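PDB 4NHB: TRAP dicarboxylate transporter-DctP subunit from Desulfovibrio desulfuricans subsp. desulfuricans, which binds sn-glycerol-3-phosphate and, as a periplasmic solute-binding protein, probably delivers it or a related solute to a TRAP transporter in the membrane. Local coordinates for residues G51-E56 with A266-A271; T94-S97 with A102-M105; E132-T135 with G139-T142. All coordinates share one frame; numbering follows the deposited sequence.

Contact 1: residues G51-E56 with A266-A271; sequences GKYLKE and ADDVWA
Y53 of helix 42-57 and D268 of helix 252-286 link two backbones that stand well apart at this point, with the CA atoms of Y53 and D268, the nearest of the two segments, 11.3 Å from each other. Between these segments only side chains make the link, at the protein surface. The long Y53 side chain spans most of the distance and the short D268 carboxylate meets it. Nearby, L54 packs directly against helix 252-286.

Each CB points to the other helix, and the side chains approach from opposite directions. In Y53, CG lies anti to the carbonyl carbon (chi1 -73°), which sends the phenol out from the helix toward D268. The hydroxyl OH of Y53 donates a hydrogen bond to OD2 of D268. Y53 OH to D268 OD2 is 2.4 Å, shorter than usual, and its exact value is doubtful. OD2 sits at the ring edge, in the ring plane, on the CE2 side of the hydroxyl. The distance from OD2 of D268 to CE2 of Y53 is 3.2 Å. The carboxylate is not coplanar with the ring, and the two planes are 52° apart.

Around this bond, R264 makes a cation-pi contact with the Y53 ring, and A261 packs on the same side chain. Helix 42-57 is the crossover helix between the parallel strands 30-34 and 63-67, so the contact ties a beta-alpha-beta unit to the long helix 252-286.

No apolar side chains meet between the two segments, so the contact is a polar link. The neutral phenol supplies one hydrogen to the carboxylate. That donor, with K52 NZ 5.7 Å from D268 OD2, would be expected to favour the ionised form of D268.

Contact 2: residues T94-S97 with A102-M105; sequences TQTS and AMAM. With G3P (sn-glycerol-3-phosphate), chain P.
T94 rests its methyl CG2 on the backbone O of M103, 3.3 Å away, while its backbone N faces the ligand. T94 N donates to O1 of G3P at 3.1 Å, with an N-H...O angle of 161°. Q95 adds a weak bond from NE2 to O2 of G3P, 3.4 Å long. NE2 of Q95 also bonds E75, which helps to orient the amide. The hydroxyl of T94 bonds OE1 of E107, and E107 itself bonds the ligand through OE2.

One layer out, the 3-10 turn 94-97 closes on itself. S97 OG sits between the backbone N and the carbonyl carbon (chi1 69°), which brings it back to T94 O at 2.6 Å, nearly in line with the carbonyl. T94 O also accepts S97 N. CB of S97 meets CB of A104 at 3.8 Å, and CB of M103 lies 3.6 Å from OG1 of T96. That hydroxyl has its polar partners in Y241 and G93 O.

No hydrogen bond crosses between 94-97 and 102-105, which meet by van der Waals contacts alone. The turn offers a main-chain N-H to O1 and a weaker side-chain N-H to O2, the two glycerol hydroxyls. K37, E107, R151, R171 and H238 complete the site.

Contact 3: residues E132-T135 with G139-T142; sequences EGFT and GLRT
T135 and L140 join a short helix, 134-138, to the strand that follows it, 140-142, in a tight helix-to-strand turn. The strand pairs antiparallel with strand 235-243 of the main mixed sheet.

The side chain of T135 can be followed outward. Its CB lies 3.3 Å from O of L140. OG1, held anti to the carbonyl carbon (chi1 -64°), donates to that same O of L140 at 2.8 Å. The methyl CG2 brushes the same oxygen from the other branch. The donor OG1 is tilted 24° from the carbonyl plane. OG1 also accepts a hydrogen bond from a water. G139, the first residue past the helix, has positive phi. Its N donates to T135 O, an i to i+4 bond that closes the last turn before the chain enters the strand.

F134 packs against L140 and T142, and H100 and M103 also touch its side chain. CE2 of F134 lies 3.8 Å from CB of L140. The ring meets OG1 of T142 obliquely, and the two side chains cross at about a right angle. N131 is the hydrogen-bond partner of that hydroxyl.

The water that donates to T135 OG1 lies at the edge of the F134 ring, in its plane, and accepts a hydrogen bond from T142 N at 2.9 Å.

In the fold
Contact 1 brackets the others along the chain. Segment 51-56 comes first, then contact 2, then contact 3, and segment 266-271 comes last. Contact 1 stands apart on the surface, its centre 23 Å from that of contact 2 and 21 Å from that of contact 3. Contacts 2 and 3 are 12 Å apart between centres and touch: CE of M103 lies 3.8 Å from CD1 of F134. Both back onto strand 235-243. Y241 of that strand bonds T96 and packs on T142, and H238 on it binds the ligand. Contact 3 packs, through M103 and T96, on the side of contact 2 remote from the ligand, a layer beyond the residues that back the ligand-binding ones.

Contact 1: residues G51-E56 with A266-A271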
loop_
_atom_site.group_PDB
_atom_site.type_symbol
_atom_site.label_atom_id
_atom_site.label_comp_id
_atom_site.label_asym_id
_atom_site.label_seq_id
_atom_site.Cartn_x
_atom_site.Cartn_y
_atom_site.Cartn_z
ATOM N N GLY A 51 14.111 6.269 9.284
ATOM C CA GLY A 51 14.989 6.000 10.405
ATOM C C GLY A 51 16.245 6.844 10.291
ATOM O O GLY A 51 16.672 7.494 11.266
ATOM N N LYS A 52 16.821 6.837 9.092
ATOM C CA LYS A 52 18.016 7.624 8.803
ATOM C C LYS A 52 17.804 9.117 9.042
ATOM O O LYS A 52 18.617 9.779 9.685
ATOM C CB LYS A 52 18.462 7.398 7.358
ATOM C CG LYS A 52 19.793 8.087 6.985
ATOM C CD LYS A 52 20.077 7.921 5.515
ATOM C CE LYS A 52 19.241 8.901 4.662
ATOM N NZ LYS A 52 19.431 8.715 3.179
ATOM N N TYR A 53 16.716 9.644 8.507
ATOM C CA TYR A 53 16.379 11.046 8.663
ATOM C C TYR A 53 16.109 11.424 10.135
ATOM O O TYR A 53 16.531 12.482 10.612
ATOM C CB TYR A 53 15.164 11.362 7.805
ATOM C CG TYR A 53 15.408 11.415 6.310
ATOM C CD1 TYR A 53 16.572 11.950 5.789
ATOM C CD2 TYR A 53 14.436 10.972 5.406
ATOM C CE1 TYR A 53 16.785 12.014 4.424
ATOM C CE2 TYR A 53 14.635 11.037 4.047
ATOM C CZ TYR A 53 15.811 11.567 3.544
ATOM O OH TYR A 53 16.023 11.628 2.176
ATOM N N LEU A 54 15.419 10.566 10.868
ATOM C CA LEU A 54 15.040 10.900 12.242
ATOM C C LEU A 54 16.233 10.946 13.186
ATOM O O LEU A 54 16.265 11.737 14.148
ATOM C CB LEU A 54 14.043 9.885 12.782
ATOM C CG LEU A 54 13.660 10.157 14.234
ATOM C CD1 LEU A 54 13.105 11.585 14.341
ATOM C CD2 LEU A 54 12.679 9.081 14.755
ATOM N N LYS A 55 17.191 10.065 12.936
ATOM C CA LYS A 55 18.423 10.052 13.691
ATOM C C LYS A 55 19.177 11.337 13.430
ATOM O O LYS A 55 19.652 11.983 14.357
ATOM C CB LYS A 55 19.290 8.896 13.240
ATOM C CG LYS A 55 20.256 8.429 14.277
ATOM C CD LYS A 55 21.444 7.706 13.669
ATOM C CE LYS A 55 21.929 6.593 14.589
ATOM N NZ LYS A 55 21.961 6.996 16.036
ATOM N N GLU A 56 19.288 11.667 12.143
ATOM C CA GLU A 56 19.853 12.925 11.648
ATOM C C GLU A 56 19.244 14.104 12.418
ATOM O O GLU A 56 19.932 14.756 13.190
ATOM C CB GLU A 56 19.552 13.067 10.138
ATOM C CG GLU A 56 20.723 13.428 9.196
ATOM C CD GLU A 56 20.303 13.427 7.696
ATOM O OE1 GLU A 56 19.530 14.307 7.255
ATOM O OE2 GLU A 56 20.733 12.535 6.950
ATOM N N ALA A 266 8.613 9.857 2.688
ATOM C CA ALA A 266 7.532 9.696 1.721
ATOM C C ALA A 266 7.897 10.346 0.400
ATOM O O ALA A 266 7.690 9.782 -0.695
ATOM C CB ALA A 266 6.274 10.328 2.268
ATOM N N ASP A 267 8.431 11.549 0.488
ATOM C CA ASP A 267 8.843 12.298 -0.715
ATOM C C ASP A 267 9.868 11.501 -1.569
ATOM O O ASP A 267 9.784 11.478 -2.810
ATOM C CB ASP A 267 9.362 13.701 -0.317
ATOM C CG ASP A 267 8.214 14.687 -0.004
ATOM O OD1 ASP A 267 7.017 14.312 -0.078
ATOM O OD2 ASP A 267 8.478 15.851 0.337
ATOM N N ASP A 268 10.786 10.816 -0.912
ATOM C CA ASP A 268 11.796 10.006 -1.593
ATOM C C ASP A 268 11.139 8.853 -2.346
ATOM O O ASP A 268 11.493 8.543 -3.479
ATOM C CB ASP A 268 12.775 9.442 -0.574
ATOM C CG ASP A 268 13.748 10.505 -0.019
ATOM O OD1 ASP A 268 13.825 11.609 -0.572
ATOM O OD2 ASP A 268 14.422 10.217 0.978
ATOM N N VAL A 269 10.172 8.204 -1.694
ATOM C CA VAL A 269 9.515 7.027 -2.278
ATOM C C VAL A 269 8.656 7.430 -3.494
ATOM O O VAL A 269 8.664 6.734 -4.553
ATOM C CB VAL A 269 8.657 6.302 -1.255
ATOM C CG1 VAL A 269 7.883 5.192 -1.923
ATOM C CG2 VAL A 269 9.512 5.761 -0.075
ATOM N N TRP A 270 7.897 8.529 -3.355
ATOM C CA TRP A 270 7.083 9.045 -4.498
ATOM C C TRP A 270 7.992 9.205 -5.702
ATOM O O TRP A 270 7.612 8.945 -6.836
ATOM C CB TRP A 270 6.461 10.419 -4.232
ATOM C CG TRP A 270 5.238 10.369 -3.421
ATOM C CD1 TRP A 270 5.121 10.692 -2.104
ATOM C CD2 TRP A 270 3.938 9.982 -3.863
ATOM N NE1 TRP A 270 3.820 10.508 -1.678
ATOM C CE2 TRP A 270 3.069 10.073 -2.742
ATOM C CE3 TRP A 270 3.422 9.552 -5.084
ATOM C CZ2 TRP A 270 1.721 9.740 -2.812
ATOM C CZ3 TRP A 270 2.082 9.233 -5.156
ATOM C CH2 TRP A 270 1.240 9.328 -4.019
ATOM N N ALA A 271 9.199 9.690 -5.428
ATOM C CA ALA A 271 10.154 9.972 -6.492
ATOM C C ALA A 271 10.887 8.758 -7.039
ATOM O O ALA A 271 11.548 8.902 -8.050
ATOM C CB ALA A 271 11.146 11.034 -6.041
#

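Contact 2: residues T94-S97 with A102-M105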
loop_
_atom_site.group_PDB
_atom_site.type_symbol
_atom_site.label_atom_id
_atom_site.label_comp_id
_atom_site.label_asym_id
_atom_site.label_seq_id
_atom_site.Cartn_x
_atom_site.Cartn_y
_atom_site.Cartn_z
ATOM N N THR A 94 -4.055 -0.256 3.347
ATOM C CA THR A 94 -5.495 -0.179 3.598
ATOM C C THR A 94 -6.016 -1.310 4.505
ATOM O O THR A 94 -7.251 -1.484 4.677
ATOM C CB THR A 94 -6.282 -0.181 2.293
ATOM O OG1 THR A 94 -5.875 -1.323 1.530
ATOM C CG2 THR A 94 -6.054 1.133 1.490
ATOM N N GLN A 95 -5.084 -2.090 5.058
ATOM C CA GLN A 95 -5.370 -3.004 6.159
ATOM C C GLN A 95 -6.060 -2.238 7.302
ATOM O O GLN A 95 -6.897 -2.764 8.025
ATOM C CB GLN A 95 -4.077 -3.651 6.662
ATOM C CG GLN A 95 -3.385 -4.672 5.684
ATOM C CD GLN A 95 -2.525 -3.995 4.596
ATOM O OE1 GLN A 95 -2.623 -2.783 4.347
ATOM N NE2 GLN A 95 -1.682 -4.780 3.958
ATOM N N THR A 96 -5.702 -0.973 7.460
ATOM C CA THR A 96 -6.258 -0.177 8.546
ATOM C C THR A 96 -7.676 0.245 8.256
ATOM O O THR A 96 -8.325 0.876 9.105
ATOM C CB THR A 96 -5.407 1.088 8.812
ATOM O OG1 THR A 96 -5.386 1.860 7.620
ATOM C CG2 THR A 96 -3.974 0.729 9.192
ATOM N N SER A 97 -8.185 -0.099 7.071
ATOM C CA SER A 97 -9.614 0.024 6.814
ATOM C C SER A 97 -10.457 -0.803 7.791
ATOM O O SER A 97 -11.641 -0.555 7.910
ATOM C CB SER A 97 -9.969 -0.334 5.359
ATOM O OG SER A 97 -9.792 -1.709 5.075
ATOM N N ALA A 102 -12.904 4.636 5.874
ATOM C CA ALA A 102 -12.489 5.603 4.885
ATOM C C ALA A 102 -11.054 5.305 4.414
ATOM O O ALA A 102 -10.700 5.617 3.262
ATOM C CB ALA A 102 -12.579 7.029 5.422
ATOM N N MET A 103 -10.252 4.681 5.280
ATOM C CA MET A 103 -8.857 4.339 4.910
ATOM C C MET A 103 -8.811 3.515 3.640
ATOM O O MET A 103 -7.838 3.596 2.870
ATOM C CB MET A 103 -8.154 3.611 6.041
ATOM C CG MET A 103 -8.062 4.380 7.328
ATOM S SD MET A 103 -7.234 5.955 7.138
ATOM C CE MET A 103 -5.614 5.666 7.821
ATOM N N ALA A 104 -9.848 2.705 3.414
ATOM C CA ALA A 104 -9.934 1.922 2.174
ATOM C C ALA A 104 -9.831 2.817 0.958
ATOM O O ALA A 104 -9.285 2.421 -0.055
ATOM C CB ALA A 104 -11.231 1.132 2.113
ATOM N N MET A 105 -10.365 4.025 1.059
ATOM C CA MET A 105 -10.393 4.930 -0.085
ATOM C C MET A 105 -9.023 5.479 -0.523
ATOM O O MET A 105 -8.937 6.060 -1.598
ATOM C CB MET A 105 -11.386 6.060 0.169
ATOM C CG MET A 105 -12.815 5.537 0.351
ATOM S SD MET A 105 -14.103 6.813 0.285
ATOM C CE MET A 105 -14.290 6.979 -1.455
HETATM O O1 G3P P . -2.491 -1.492 1.008
HETATM C C1 G3P P . -2.992 -2.794 0.923
HETATM C C2 G3P P . -1.988 -3.696 0.194
HETATM O O2 G3P P . -0.771 -3.685 0.891
HETATM C C3 G3P P . -2.542 -5.128 0.130
HETATM O O1P G3P P . -1.993 -5.778 -0.972
HETATM O O4P G3P P . 0.332 -5.841 -0.252
HETATM O O2P G3P P . -1.201 -7.779 0.358
HETATM O O3P G3P P . -0.424 -7.505 -1.996
HETATM P P G3P P . -0.749 -6.789 -0.688
#

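Contact 3: residues E132-T135 with G139-T142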
loop_
_atom_site.group_PDB
_atom_site.type_symbol
_atom_site.label_atom_id
_atom_site.label_comp_id
_atom_site.label_asym_id
_atom_site.label_seq_id
_atom_site.Cartn_x
_atom_site.Cartn_y
_atom_site.Cartn_z
ATOM N N GLU A 132 -9.527 12.096 8.779
ATOM C CA GLU A 132 -10.333 12.694 9.841
ATOM C C GLU A 132 -10.988 11.632 10.695
ATOM O O GLU A 132 -11.757 10.823 10.193
ATOM C CB GLU A 132 -11.442 13.589 9.266
ATOM C CG GLU A 132 -11.160 15.048 9.412
ATOM C CD GLU A 132 -10.935 15.425 10.848
ATOM O OE1 GLU A 132 -11.579 14.804 11.728
ATOM O OE2 GLU A 132 -10.103 16.325 11.092
ATOM N N GLY A 133 -10.730 11.666 11.992
ATOM C CA GLY A 133 -11.385 10.729 12.888
ATOM C C GLY A 133 -10.653 9.404 13.060
ATOM O O GLY A 133 -10.969 8.639 13.953
ATOM N N PHE A 134 -9.664 9.120 12.215
ATOM C CA PHE A 134 -8.969 7.833 12.278
ATOM C C PHE A 134 -8.291 7.606 13.628
ATOM O O PHE A 134 -8.378 6.528 14.223
ATOM C CB PHE A 134 -7.913 7.744 11.173
ATOM C CG PHE A 134 -6.996 6.585 11.323
ATOM C CD1 PHE A 134 -7.453 5.313 11.116
ATOM C CD2 PHE A 134 -5.672 6.769 11.639
ATOM C CE1 PHE A 134 -6.616 4.239 11.269
ATOM C CE2 PHE A 134 -4.817 5.690 11.772
ATOM C CZ PHE A 134 -5.282 4.445 11.582
ATOM N N THR A 135 -7.598 8.615 14.102
ATOM C CA THR A 135 -6.779 8.462 15.300
ATOM C C THR A 135 -7.641 8.202 16.531
ATOM O O THR A 135 -7.249 7.476 17.434
ATOM C CB THR A 135 -5.946 9.710 15.586
ATOM O OG1 THR A 135 -5.011 9.931 14.533
ATOM C CG2 THR A 135 -5.190 9.542 16.888
ATOM N N GLY A 139 -6.069 4.835 17.824
ATOM C CA GLY A 139 -4.919 5.040 18.685
ATOM C C GLY A 139 -3.653 5.246 17.868
ATOM O O GLY A 139 -2.573 5.317 18.441
ATOM N N LEU A 140 -3.797 5.356 16.535
ATOM C CA LEU A 140 -2.661 5.566 15.636
ATOM C C LEU A 140 -2.765 6.906 14.912
ATOM O O LEU A 140 -3.856 7.393 14.621
ATOM C CB LEU A 140 -2.574 4.456 14.578
ATOM C CG LEU A 140 -2.503 3.015 15.106
ATOM C CD1 LEU A 140 -2.569 2.026 14.001
ATOM C CD2 LEU A 140 -1.265 2.790 15.891
ATOM N N ARG A 141 -1.611 7.462 14.591
ATOM C CA ARG A 141 -1.520 8.691 13.844
ATOM C C ARG A 141 -0.857 8.334 12.536
ATOM O O ARG A 141 0.219 7.742 12.527
ATOM C CB ARG A 141 -0.659 9.663 14.613
ATOM C CG ARG A 141 -0.584 11.080 14.112
ATOM C CD ARG A 141 0.187 11.862 15.194
ATOM N NE ARG A 141 0.226 13.302 15.013
ATOM C CZ ARG A 141 -0.593 14.160 15.613
ATOM N NH1 ARG A 141 -1.544 13.733 16.430
ATOM N NH2 ARG A 141 -0.465 15.456 15.383
ATOM N N THR A 142 -1.503 8.698 11.439
ATOM C CA THR A 142 -0.965 8.449 10.114
ATOM C C THR A 142 0.008 9.564 9.716
ATOM O O THR A 142 -0.405 10.712 9.556
ATOM C CB THR A 142 -2.147 8.405 9.144
ATOM O OG1 THR A 142 -3.153 7.509 9.671
ATOM C CG2 THR A 142 -1.711 7.937 7.765
HETATM O O HOH W 1 -4.019 10.179 11.824
#